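Local coordinates for Alr1585 protein (Nostoc sp., PDB 5C2I), which probably uses a haem cofactor and hydrogen peroxide to oxidise dyes and other substrates, as a dye-decolorizing (DyP-type) peroxidase, at residues 59-63 with 464-468; 259-264 with 377-383; 291-297 with 310-314. The protein carries 1 engineered substitution. All coordinates share one frame; numbering follows the deposited sequence.

Contact 1 of 3, residues 59-63 with 464-468; sequences KQWIQ and LKTLA
The Gln-63 side-chain amide meets the chain's C-terminal tail with one edge and one face. At the edge, NE2 gives a hydrogen bond to Lys-465 O (2.9 Å), which lies within 4° of the amide plane, while the donor sits 31° out of the carbonyl plane. Over the face lies Ala-468, its CB 3.7 Å from Gln-63 OE1; its terminal O is near NE2 but badly angled for a bond. With CG anti to the backbone N (chi1 178°), the extended Gln-63 chain runs to the C-terminal end of helix 461-465, where that carbonyl lies. Were Gln-63 replaced by an alanine, Lys-465 O would probably lose this donor and the contact with Ala-468 CB would go. Beside it, Ile-62 CG2 touches both Leu-467 CD2 (3.7 Å) and Leu-464 CD2 (3.8 Å). Lys-59 crosses Leu-467 at about a right angle, and a water joins its NZ to Leu-467 O. Helix 55-68 thus takes the C terminus on one side; on another, Trp-61 packs against helix 159-176. Ile-62 and Leu-464 both rest on Phe-96 of strand 93-98, so the tail is anchored next to the edge of the N-terminal sheet.

Contact 2 of 3, residues 259-264 with 377-383; sequences LEQNVK and EPVSGSG. With HEM (protoporphyrin IX containing Fe), chain E.
Gln-261 and Ser-382 hold the tight part, where the end of strand 250-261 pairs antiparallel with the start of strand 383-390. Gln-261 N points almost straight (178°) at Ser-382 O, 2.8 Å away. Next to it Gly-383 CA lies 3.3 Å from Leu-259 O, so close that any side chain at this glycine would collide with the opposite backbone. Gln-261 then turns its amide to the haem: CD is 3.6 Å from the vinyl carbon HEM CBB, NE2 bonds Glu-197, and Leu-259 CD1 packs on the same vinyl group. Glu-260, CG anti to its N (chi1 -176°), reaches back to the loop, where Gly-381 N meets OE2 (2.9 Å) from above the carboxylate plane. Pro-378 O accepts from Val-263 N (3.0 Å), just after the N-cap Asn-262 of helix 263-277. Towards solvent the grip slackens. Lys-264 N bonds Pro-378 O only weakly. Lys-264 NZ stays 5.5 Å from Glu-377 OE1; one water bridges them, weakly at NZ, and a second joins OE1 to Lys-264 O, while Glu-377 forms a salt bridge to Arg-267. Back at Glu-260, three uncharged donors, Gly-381 N, Asn-449 and a water, reach the carboxylate and would probably steady its negative charge.

Contact 3 of 3, residues 291-297 with 310-314; sequences RFADGTP and PTNNF. With HEM (protoporphyrin IX containing Fe), chain E.
Arg-291 sends its guanidinium into the loop 310-314 and is bonded there along its edge. NH1 donates nearly straight to Thr-311 O (2.9 Å), close to the carbonyl axis, and also to Gly-295 O of its own segment (2.7 Å); both acceptors lie within 6° of the guanidinium plane, which fixes the group's rotation. NH2 reaches Asn-312 OD1 at 2.8 Å, but the angle of 121° makes this bond weak. Phe-314 CZ lies over one guanidinium face, while NH2 in turn sits at the edge of the Phe-314 ring, the two planes being 75° apart. Pro-297 packs on that ring too, its CB over a face, 4.0 Å from the centroid, in a CH-pi contact. Thr-311 CG2 touches Pro-297 CD at 3.7 Å. From the CD and NE side, Arg-291 also brushes the haem propionate arm, NE 3.8 Å from HEM CBA. Its chain, extended from CG to NE, carries the guanidinium past that arm to these acceptors. Arg-291 belongs to the haem pocket, and the contact therefore ties a pocket residue to loop 310-314.

Behind this shell, a type I turn from Phe-292 to Gly-295 and an Asx turn, in which Asp-294 OD1 takes both Thr-296 N and OG1, present Gly-295 O to the arginine. Pro-310 CG packs 3.6 Å from Asp-294 O. In 310-314, an ST turn lets Thr-311 OG1 accept from Asn-313 N. Asn-312 OD1 has its stronger partner in Arg-337, a residue that also bonds the haem. Both segments lie in the long connection between helix 281-289 and helix 330-334; Phe-292 packs on helix 281-289, and Thr-311 meets Val-220 of the second subunit.

From the N terminus the chain opens the largest loop at 59-63 on helix 55-68, in the dimeric alpha+beta barrel domain, and closes it at contact 1 only with the final residues. Within it, contact 2 opens at 259-264 and closes at 377-383, tying strand 250-261 and helix 263-277 to the approach to strand 383-390. Contact 3 lies inside that loop again, joining 291-297 to 310-314 across a short excursion, so the three nest and none cross. Contacts 2 and 3 both touch the haem, their nearest atoms about 12 Å apart, whereas contacts 1 and 3 lie on opposite sides of the chain's centre.

Contact 1 of 3, residues 59-63 with 464-468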
loop_
_atom_site.group_PDB
_atom_site.type_symbol
_atom_site.label_atom_id
_atom_site.label_comp_id
_atom_site.label_asym_id
_atom_site.label_seq_id
_atom_site.Cartn_x
_atom_site.Cartn_y
_atom_site.Cartn_z
ATOM N N LYS A 59 -9.520 -24.583 -38.364
ATOM C CA LYS A 59 -8.112 -24.568 -38.702
ATOM C C LYS A 59 -7.639 -23.164 -39.045
ATOM O O LYS A 59 -6.522 -22.780 -38.623
ATOM C CB LYS A 59 -7.805 -25.523 -39.832
ATOM C CG LYS A 59 -7.873 -26.968 -39.405
ATOM C CD LYS A 59 -7.513 -27.918 -40.519
ATOM C CE LYS A 59 -7.436 -29.353 -40.002
ATOM N NZ LYS A 59 -7.151 -30.305 -41.080
ATOM N N GLN A 60 -8.464 -22.408 -39.765
ATOM C CA GLN A 60 -8.131 -21.024 -40.065
ATOM C C GLN A 60 -8.004 -20.189 -38.786
ATOM O O GLN A 60 -7.104 -19.337 -38.672
ATOM C CB GLN A 60 -9.159 -20.398 -41.006
ATOM C CG GLN A 60 -9.202 -21.015 -42.412
ATOM C CD GLN A 60 -10.471 -20.659 -43.188
ATOM O OE1 GLN A 60 -11.238 -19.785 -42.808
ATOM N NE2 GLN A 60 -10.683 -21.352 -44.298
ATOM N N TRP A 61 -8.913 -20.401 -37.847
ATOM C CA TRP A 61 -8.856 -19.681 -36.566
ATOM C C TRP A 61 -7.569 -20.013 -35.788
ATOM O O TRP A 61 -6.866 -19.116 -35.289
ATOM C CB TRP A 61 -10.093 -19.942 -35.688
ATOM C CG TRP A 61 -9.970 -19.129 -34.474
ATOM C CD1 TRP A 61 -10.338 -17.812 -34.340
ATOM C CD2 TRP A 61 -9.311 -19.493 -33.277
ATOM N NE1 TRP A 61 -9.967 -17.355 -33.109
ATOM C CE2 TRP A 61 -9.316 -18.358 -32.439
ATOM C CE3 TRP A 61 -8.711 -20.671 -32.823
ATOM C CZ2 TRP A 61 -8.734 -18.362 -31.160
ATOM C CZ3 TRP A 61 -8.132 -20.679 -31.540
ATOM C CH2 TRP A 61 -8.147 -19.523 -30.732
ATOM N N ILE A 62 -7.260 -21.299 -35.660
ATOM C CA ILE A 62 -6.046 -21.713 -34.949
ATOM C C ILE A 62 -4.814 -21.088 -35.604
ATOM O O ILE A 62 -3.911 -20.595 -34.921
ATOM C CB ILE A 62 -5.927 -23.257 -34.928
ATOM C CG1 ILE A 62 -7.036 -23.849 -34.045
ATOM C CG2 ILE A 62 -4.564 -23.692 -34.381
ATOM C CD1 ILE A 62 -7.155 -25.353 -34.162
ATOM N N GLN A 63 -4.772 -21.147 -36.932
ATOM C CA GLN A 63 -3.688 -20.545 -37.693
ATOM C C GLN A 63 -3.534 -19.059 -37.335
ATOM O O GLN A 63 -2.408 -18.581 -37.098
ATOM C CB GLN A 63 -3.929 -20.749 -39.179
ATOM C CG GLN A 63 -2.880 -20.119 -40.076
ATOM C CD GLN A 63 -3.222 -20.200 -41.570
ATOM O OE1 GLN A 63 -4.342 -19.840 -42.016
ATOM N NE2 GLN A 63 -2.285 -20.632 -42.348
ATOM N N LEU A 464 0.965 -25.238 -35.992
ATOM C CA LEU A 464 -0.242 -24.468 -35.826
ATOM C C LEU A 464 -0.424 -23.408 -36.913
ATOM O O LEU A 464 -1.552 -23.156 -37.370
ATOM C CB LEU A 464 -0.268 -23.850 -34.424
ATOM C CG LEU A 464 -0.250 -24.836 -33.247
ATOM C CD1 LEU A 464 -0.041 -24.132 -31.941
ATOM C CD2 LEU A 464 -1.551 -25.639 -33.242
ATOM N N LYS A 465 0.665 -22.776 -37.317
ATOM C CA LYS A 465 0.594 -21.742 -38.327
ATOM C C LYS A 465 0.257 -22.242 -39.737
ATOM O O LYS A 465 -0.096 -21.428 -40.571
ATOM C CB LYS A 465 1.923 -21.000 -38.419
ATOM C CG LYS A 465 2.236 -20.069 -37.262
ATOM C CD LYS A 465 3.446 -19.222 -37.647
ATOM C CE LYS A 465 3.820 -18.265 -36.549
ATOM N NZ LYS A 465 4.937 -17.396 -37.022
ATOM N N THR A 466 0.430 -23.537 -40.005
ATOM C CA THR A 466 0.217 -24.078 -41.350
ATOM C C THR A 466 -0.911 -25.114 -41.365
ATOM O O THR A 466 -1.033 -25.905 -42.285
ATOM C CB THR A 466 1.513 -24.707 -41.901
ATOM O OG1 THR A 466 1.954 -25.750 -41.036
ATOM C CG2 THR A 466 2.610 -23.668 -42.018
ATOM N N LEU A 467 -1.724 -25.095 -40.332
ATOM C CA LEU A 467 -2.819 -26.033 -40.212
ATOM C C LEU A 467 -3.906 -25.815 -41.298
ATOM O O LEU A 467 -4.470 -26.790 -41.790
ATOM C CB LEU A 467 -3.368 -25.893 -38.801
ATOM C CG LEU A 467 -4.170 -26.988 -38.159
ATOM C CD1 LEU A 467 -3.523 -28.345 -38.217
ATOM C CD2 LEU A 467 -4.400 -26.550 -36.722
ATOM N N ALA A 468 -4.134 -24.568 -41.703
ATOM C CA ALA A 468 -5.001 -24.185 -42.814
ATOM C C ALA A 468 -4.136 -23.674 -43.971
ATOM O O ALA A 468 -2.960 -23.306 -43.772
ATOM C CB ALA A 468 -5.963 -23.102 -42.378
ATOM O OXT ALA A 468 -4.603 -23.602 -45.077
HETATM O O HOH W 1 -4.528 -29.473 -41.744
#

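Contact 2 of 3, residues 259-264 with 377-383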
loop_
_atom_site.group_PDB
_atom_site.type_symbol
_atom_site.label_atom_id
_atom_site.label_comp_id
_atom_site.label_asym_id
_atom_site.label_seq_id
_atom_site.Cartn_x
_atom_site.Cartn_y
_atom_site.Cartn_z
ATOM N N LEU A 259 -7.500 -28.725 -8.617
ATOM C CA LEU A 259 -7.379 -29.383 -7.301
ATOM C C LEU A 259 -7.916 -28.442 -6.223
ATOM O O LEU A 259 -7.262 -27.479 -5.835
ATOM C CB LEU A 259 -5.907 -29.762 -7.060
ATOM C CG LEU A 259 -5.250 -30.685 -8.074
ATOM C CD1 LEU A 259 -3.805 -31.027 -7.673
ATOM C CD2 LEU A 259 -6.064 -31.952 -8.257
ATOM N N GLU A 260 -9.094 -28.772 -5.725
ATOM C CA GLU A 260 -9.749 -27.998 -4.685
ATOM C C GLU A 260 -9.129 -28.267 -3.325
ATOM O O GLU A 260 -8.877 -29.428 -2.977
ATOM C CB GLU A 260 -11.222 -28.346 -4.621
ATOM C CG GLU A 260 -12.017 -27.521 -3.627
ATOM C CD GLU A 260 -13.472 -27.857 -3.668
ATOM O OE1 GLU A 260 -13.798 -28.957 -3.183
ATOM O OE2 GLU A 260 -14.266 -27.074 -4.224
ATOM N N GLN A 261 -8.895 -27.193 -2.563
ATOM C CA GLN A 261 -8.219 -27.295 -1.287
ATOM C C GLN A 261 -9.104 -26.837 -0.151
ATOM O O GLN A 261 -9.520 -25.698 -0.128
ATOM C CB GLN A 261 -6.931 -26.448 -1.297
ATOM C CG GLN A 261 -5.878 -26.917 -2.265
ATOM C CD GLN A 261 -4.713 -25.953 -2.349
ATOM O OE1 GLN A 261 -4.603 -25.156 -3.283
ATOM N NE2 GLN A 261 -3.833 -26.011 -1.349
ATOM N N ASN A 262 -9.372 -27.740 0.789
ATOM C CA ASN A 262 -10.197 -27.407 1.948
ATOM C C ASN A 262 -9.270 -26.845 3.039
ATOM O O ASN A 262 -8.737 -27.573 3.882
ATOM C CB ASN A 262 -11.000 -28.593 2.417
ATOM C CG ASN A 262 -11.949 -28.239 3.545
ATOM O OD1 ASN A 262 -11.790 -27.222 4.209
ATOM N ND2 ASN A 262 -12.918 -29.093 3.788
ATOM N N VAL A 263 -9.069 -25.537 2.983
ATOM C CA VAL A 263 -8.106 -24.859 3.843
ATOM C C VAL A 263 -8.535 -24.927 5.294
ATOM O O VAL A 263 -7.722 -25.192 6.184
ATOM C CB VAL A 263 -7.941 -23.387 3.408
ATOM C CG1 VAL A 263 -6.983 -22.648 4.333
ATOM C CG2 VAL A 263 -7.435 -23.310 1.977
ATOM N N LYS A 264 -9.816 -24.711 5.543
ATOM C CA LYS A 264 -10.329 -24.722 6.917
ATOM C C LYS A 264 -10.059 -26.076 7.591
ATOM O O LYS A 264 -9.537 -26.136 8.725
ATOM C CB LYS A 264 -11.829 -24.416 6.929
ATOM C CG LYS A 264 -12.442 -24.309 8.321
ATOM C CD LYS A 264 -13.944 -24.064 8.204
ATOM C CE LYS A 264 -14.666 -24.377 9.491
ATOM N NZ LYS A 264 -14.295 -23.355 10.494
ATOM N N GLU A 377 -10.062 -18.901 5.049
ATOM C CA GLU A 377 -10.021 -20.359 5.113
ATOM C C GLU A 377 -11.212 -20.958 4.379
ATOM O O GLU A 377 -12.126 -21.469 4.990
ATOM C CB GLU A 377 -9.932 -20.812 6.586
ATOM C CG GLU A 377 -8.567 -20.418 7.186
ATOM C CD GLU A 377 -8.320 -20.950 8.597
ATOM O OE1 GLU A 377 -9.232 -21.582 9.195
ATOM O OE2 GLU A 377 -7.195 -20.699 9.083
ATOM N N PRO A 378 -11.185 -20.908 3.031
ATOM C CA PRO A 378 -12.273 -21.495 2.263
ATOM C C PRO A 378 -12.386 -23.011 2.481
ATOM O O PRO A 378 -11.373 -23.703 2.593
ATOM C CB PRO A 378 -11.899 -21.177 0.808
ATOM C CG PRO A 378 -10.440 -21.028 0.830
ATOM C CD PRO A 378 -10.115 -20.410 2.163
ATOM N N VAL A 379 -13.618 -23.507 2.507
ATOM C CA VAL A 379 -13.890 -24.953 2.536
ATOM C C VAL A 379 -13.915 -25.513 1.102
ATOM O O VAL A 379 -13.316 -26.555 0.812
ATOM C CB VAL A 379 -15.221 -25.221 3.260
ATOM C CG1 VAL A 379 -15.653 -26.680 3.151
ATOM C CG2 VAL A 379 -15.068 -24.794 4.706
ATOM N N SER A 380 -14.616 -24.825 0.205
ATOM C CA SER A 380 -14.727 -25.271 -1.210
ATOM C C SER A 380 -14.631 -24.061 -2.129
ATOM O O SER A 380 -14.724 -22.931 -1.655
ATOM C CB SER A 380 -16.048 -26.027 -1.435
ATOM O OG SER A 380 -17.122 -25.192 -1.131
ATOM N N GLY A 381 -14.394 -24.308 -3.413
ATOM C CA GLY A 381 -14.323 -23.283 -4.433
ATOM C C GLY A 381 -12.976 -22.584 -4.583
ATOM O O GLY A 381 -12.832 -21.660 -5.393
ATOM N N SER A 382 -11.982 -23.018 -3.804
ATOM C CA SER A 382 -10.627 -22.489 -3.888
ATOM C C SER A 382 -9.614 -23.600 -3.996
ATOM O O SER A 382 -9.783 -24.686 -3.424
ATOM C CB SER A 382 -10.286 -21.682 -2.653
ATOM O OG SER A 382 -11.007 -20.469 -2.608
ATOM N N GLY A 383 -8.552 -23.327 -4.730
ATOM C CA GLY A 383 -7.464 -24.308 -4.867
ATOM C C GLY A 383 -6.387 -23.993 -5.852
ATOM O O GLY A 383 -6.017 -22.822 -6.045
HETATM C CHA HEM E . 6.504 -29.409 -4.079
HETATM C CHB HEM E . 2.150 -28.079 -2.488
HETATM C CHC HEM E . 0.090 -31.047 -5.709
HETATM C CHD HEM E . 4.458 -32.529 -7.089
HETATM C C1A HEM E . 5.496 -28.801 -3.347
HETATM C C2A HEM E . 5.701 -27.892 -2.267
HETATM C C3A HEM E . 4.479 -27.523 -1.826
HETATM C C4A HEM E . 3.529 -28.177 -2.642
HETATM C CMA HEM E . 4.149 -26.554 -0.722
HETATM C CAA HEM E . 7.039 -27.405 -1.696
HETATM C CBA HEM E . 7.681 -26.171 -2.336
HETATM C CGA HEM E . 7.969 -26.467 -3.783
HETATM O O1A HEM E . 9.020 -27.072 -4.147
HETATM O O2A HEM E . 7.144 -26.108 -4.624
HETATM C C1B HEM E . 1.222 -28.755 -3.278
HETATM C C2B HEM E . -0.203 -28.591 -3.165
HETATM C C3B HEM E . -0.772 -29.370 -4.074
HETATM C C4B HEM E . 0.331 -30.084 -4.722
HETATM C CMB HEM E . -0.880 -27.669 -2.214
HETATM C CAB HEM E . -2.192 -29.558 -4.461
HETATM C CBB HEM E . -3.152 -28.637 -4.263
HETATM C C1C HEM E . 1.110 -31.769 -6.351
HETATM C C2C HEM E . 0.934 -32.830 -7.215
HETATM C C3C HEM E . 2.182 -33.262 -7.585
HETATM C C4C HEM E . 3.108 -32.428 -6.949
HETATM C CMC HEM E . -0.358 -33.393 -7.730
HETATM C CAC HEM E . 2.566 -34.383 -8.441
HETATM C CBC HEM E . 1.929 -35.511 -8.644
HETATM C C1D HEM E . 5.341 -31.676 -6.430
HETATM C C2D HEM E . 6.778 -31.755 -6.668
HETATM C C3D HEM E . 7.356 -30.929 -5.805
HETATM C C4D HEM E . 6.230 -30.306 -5.075
HETATM C CMD HEM E . 7.515 -32.623 -7.674
HETATM C CAD HEM E . 8.826 -30.641 -5.701
HETATM C CBD HEM E . 9.578 -31.626 -4.799
HETATM C CGD HEM E . 11.033 -31.287 -4.793
HETATM O O1D HEM E . 11.544 -31.099 -3.692
HETATM O O2D HEM E . 11.729 -31.200 -5.862
HETATM N NA HEM E . 4.163 -29.027 -3.517
HETATM N NB HEM E . 1.465 -29.688 -4.144
HETATM N NC HEM E . 2.439 -31.582 -6.108
HETATM N ND HEM E . 5.054 -30.855 -5.417
HETATM FE FE HEM E . 3.315 -30.316 -4.780
HETATM O O HOH W 2 -13.474 -29.007 -0.139
HETATM O O HOH W 3 -11.744 -24.467 -1.188
HETATM O O HOH W 4 -3.377 -22.851 -4.025
HETATM O O HOH W 5 -9.473 -24.004 10.447
HETATM O O HOH W 6 -12.070 -20.985 9.496
HETATM O O HOH W 7 3.053 -28.738 -6.486
#

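Contact 3 of 3, residues 291-297 with 310-314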
loop_
_atom_site.group_PDB
_atom_site.type_symbol
_atom_site.label_atom_id
_atom_site.label_comp_id
_atom_site.label_asym_id
_atom_site.label_seq_id
_atom_site.Cartn_x
_atom_site.Cartn_y
_atom_site.Cartn_z
ATOM N N ARG A 291 8.426 -28.956 4.114
ATOM C CA ARG A 291 8.962 -27.620 4.360
ATOM C C ARG A 291 8.012 -26.866 5.286
ATOM O O ARG A 291 6.810 -27.080 5.282
ATOM C CB ARG A 291 9.094 -26.793 3.060
ATOM C CG ARG A 291 10.104 -27.290 2.054
ATOM C CD ARG A 291 9.942 -26.476 0.782
ATOM N NE ARG A 291 10.803 -26.935 -0.274
ATOM C CZ ARG A 291 12.024 -26.474 -0.546
ATOM N NH1 ARG A 291 12.622 -25.542 0.206
ATOM N NH2 ARG A 291 12.678 -26.986 -1.570
ATOM N N PHE A 292 8.580 -25.960 6.068
ATOM C CA PHE A 292 7.786 -24.949 6.759
ATOM C C PHE A 292 7.102 -24.058 5.762
ATOM O O PHE A 292 7.445 -24.065 4.577
ATOM C CB PHE A 292 8.674 -24.128 7.682
ATOM C CG PHE A 292 9.098 -24.886 8.906
ATOM C CD1 PHE A 292 10.235 -25.692 8.889
ATOM C CD2 PHE A 292 8.350 -24.832 10.072
ATOM C CE1 PHE A 292 10.621 -26.425 10.012
ATOM C CE2 PHE A 292 8.732 -25.558 11.185
ATOM C CZ PHE A 292 9.870 -26.353 11.151
ATOM N N ALA A 293 6.122 -23.301 6.248
ATOM C CA ALA A 293 5.371 -22.362 5.425
ATOM C C ALA A 293 6.300 -21.455 4.617
ATOM O O ALA A 293 6.029 -21.194 3.454
ATOM C CB ALA A 293 4.395 -21.553 6.271
ATOM N N ASP A 294 7.404 -21.005 5.227
ATOM C CA ASP A 294 8.313 -20.074 4.538
ATOM C C ASP A 294 9.218 -20.741 3.514
ATOM O O ASP A 294 9.940 -20.055 2.800
ATOM C CB ASP A 294 9.159 -19.234 5.534
ATOM C CG ASP A 294 10.102 -20.092 6.379
ATOM O OD1 ASP A 294 10.872 -20.844 5.796
ATOM O OD2 ASP A 294 10.136 -19.949 7.597
ATOM N N GLY A 295 9.198 -22.074 3.465
ATOM C CA GLY A 295 10.074 -22.820 2.592
ATOM C C GLY A 295 11.235 -23.568 3.227
ATOM O O GLY A 295 11.892 -24.374 2.550
ATOM N N THR A 296 11.509 -23.324 4.525
ATOM C CA THR A 296 12.577 -23.979 5.225
ATOM C C THR A 296 12.411 -25.522 5.139
ATOM O O THR A 296 11.402 -26.049 5.604
ATOM C CB THR A 296 12.617 -23.557 6.734
ATOM O OG1 THR A 296 12.829 -22.131 6.835
ATOM C CG2 THR A 296 13.747 -24.262 7.461
ATOM N N PRO A 297 13.428 -26.244 4.625
ATOM C CA PRO A 297 13.296 -27.712 4.562
ATOM C C PRO A 297 13.355 -28.359 5.941
ATOM O O PRO A 297 14.254 -28.052 6.742
ATOM C CB PRO A 297 14.527 -28.147 3.744
ATOM C CG PRO A 297 14.912 -26.914 2.974
ATOM C CD PRO A 297 14.620 -25.774 3.920
ATOM N N PRO A 310 13.770 -19.293 -0.160
ATOM C CA PRO A 310 14.119 -20.518 0.537
ATOM C C PRO A 310 15.215 -21.302 -0.149
ATOM O O PRO A 310 15.366 -21.250 -1.375
ATOM C CB PRO A 310 12.844 -21.368 0.476
ATOM C CG PRO A 310 11.808 -20.522 -0.188
ATOM C CD PRO A 310 12.460 -19.354 -0.814
ATOM N N THR A 311 15.987 -22.023 0.645
ATOM C CA THR A 311 16.998 -22.872 0.059
ATOM C C THR A 311 16.381 -24.097 -0.639
ATOM O O THR A 311 15.357 -24.614 -0.196
ATOM C CB THR A 311 18.040 -23.317 1.115
ATOM O OG1 THR A 311 19.184 -23.841 0.431
ATOM C CG2 THR A 311 17.495 -24.362 2.070
ATOM N N ASN A 312 17.039 -24.538 -1.715
ATOM C CA ASN A 312 16.785 -25.832 -2.344
ATOM C C ASN A 312 17.966 -26.751 -2.320
ATOM O O ASN A 312 17.960 -27.830 -2.962
ATOM C CB ASN A 312 16.271 -25.653 -3.778
ATOM C CG ASN A 312 15.450 -26.856 -4.231
ATOM O OD1 ASN A 312 14.696 -27.433 -3.447
ATOM N ND2 ASN A 312 15.640 -27.253 -5.460
ATOM N N ASN A 313 18.990 -26.338 -1.556
ATOM C CA ASN A 313 20.230 -27.028 -1.616
ATOM C C ASN A 313 20.277 -28.073 -0.522
ATOM O O ASN A 313 20.900 -27.882 0.506
ATOM C CB ASN A 313 21.418 -26.095 -1.495
ATOM C CG ASN A 313 22.716 -26.817 -1.731
ATOM O OD1 ASN A 313 22.853 -27.549 -2.734
ATOM N ND2 ASN A 313 23.706 -26.591 -0.860
ATOM N N PHE A 314 19.625 -29.200 -0.766
ATOM C CA PHE A 314 19.685 -30.249 0.189
ATOM C C PHE A 314 19.366 -31.551 -0.459
ATOM O O PHE A 314 18.828 -31.610 -1.584
ATOM C CB PHE A 314 18.706 -29.994 1.343
ATOM C CG PHE A 314 17.256 -29.992 0.945
ATOM C CD1 PHE A 314 16.654 -28.856 0.460
ATOM C CD2 PHE A 314 16.501 -31.157 1.023
ATOM C CE1 PHE A 314 15.326 -28.867 0.057
ATOM C CE2 PHE A 314 15.186 -31.169 0.633
ATOM C CZ PHE A 314 14.579 -30.015 0.136
HETATM C CHA HEM E . 6.504 -29.409 -4.079
HETATM C CHB HEM E . 2.150 -28.079 -2.488
HETATM C CHC HEM E . 0.090 -31.047 -5.709
HETATM C CHD HEM E . 4.458 -32.529 -7.089
HETATM C C1A HEM E . 5.496 -28.801 -3.347
HETATM C C2A HEM E . 5.701 -27.892 -2.267
HETATM C C3A HEM E . 4.479 -27.523 -1.826
HETATM C C4A HEM E . 3.529 -28.177 -2.642
HETATM C CMA HEM E . 4.149 -26.554 -0.722
HETATM C CAA HEM E . 7.039 -27.405 -1.696
HETATM C CBA HEM E . 7.681 -26.171 -2.336
HETATM C CGA HEM E . 7.969 -26.467 -3.783
HETATM O O1A HEM E . 9.020 -27.072 -4.147
HETATM O O2A HEM E . 7.144 -26.108 -4.624
HETATM C C1B HEM E . 1.222 -28.755 -3.278
HETATM C C2B HEM E . -0.203 -28.591 -3.165
HETATM C C3B HEM E . -0.772 -29.370 -4.074
HETATM C C4B HEM E . 0.331 -30.084 -4.722
HETATM C CMB HEM E . -0.880 -27.669 -2.214
HETATM C CAB HEM E . -2.192 -29.558 -4.461
HETATM C CBB HEM E . -3.152 -28.637 -4.263
HETATM C C1C HEM E . 1.110 -31.769 -6.351
HETATM C C2C HEM E . 0.934 -32.830 -7.215
HETATM C C3C HEM E . 2.182 -33.262 -7.585
HETATM C C4C HEM E . 3.108 -32.428 -6.949
HETATM C CMC HEM E . -0.358 -33.393 -7.730
HETATM C CAC HEM E . 2.566 -34.383 -8.441
HETATM C CBC HEM E . 1.929 -35.511 -8.644
HETATM C C1D HEM E . 5.341 -31.676 -6.430
HETATM C C2D HEM E . 6.778 -31.755 -6.668
HETATM C C3D HEM E . 7.356 -30.929 -5.805
HETATM C C4D HEM E . 6.230 -30.306 -5.075
HETATM C CMD HEM E . 7.515 -32.623 -7.674
HETATM C CAD HEM E . 8.826 -30.641 -5.701
HETATM C CBD HEM E . 9.578 -31.626 -4.799
HETATM C CGD HEM E . 11.033 -31.287 -4.793
HETATM O O1D HEM E . 11.544 -31.099 -3.692
HETATM O O2D HEM E . 11.729 -31.200 -5.862
HETATM N NA HEM E . 4.163 -29.027 -3.517
HETATM N NB HEM E . 1.465 -29.688 -4.144
HETATM N NC HEM E . 2.439 -31.582 -6.108
HETATM N ND HEM E . 5.054 -30.855 -5.417
HETATM FE FE HEM E . 3.315 -30.316 -4.780
HETATM O O HOH W 7 3.053 -28.738 -6.486
#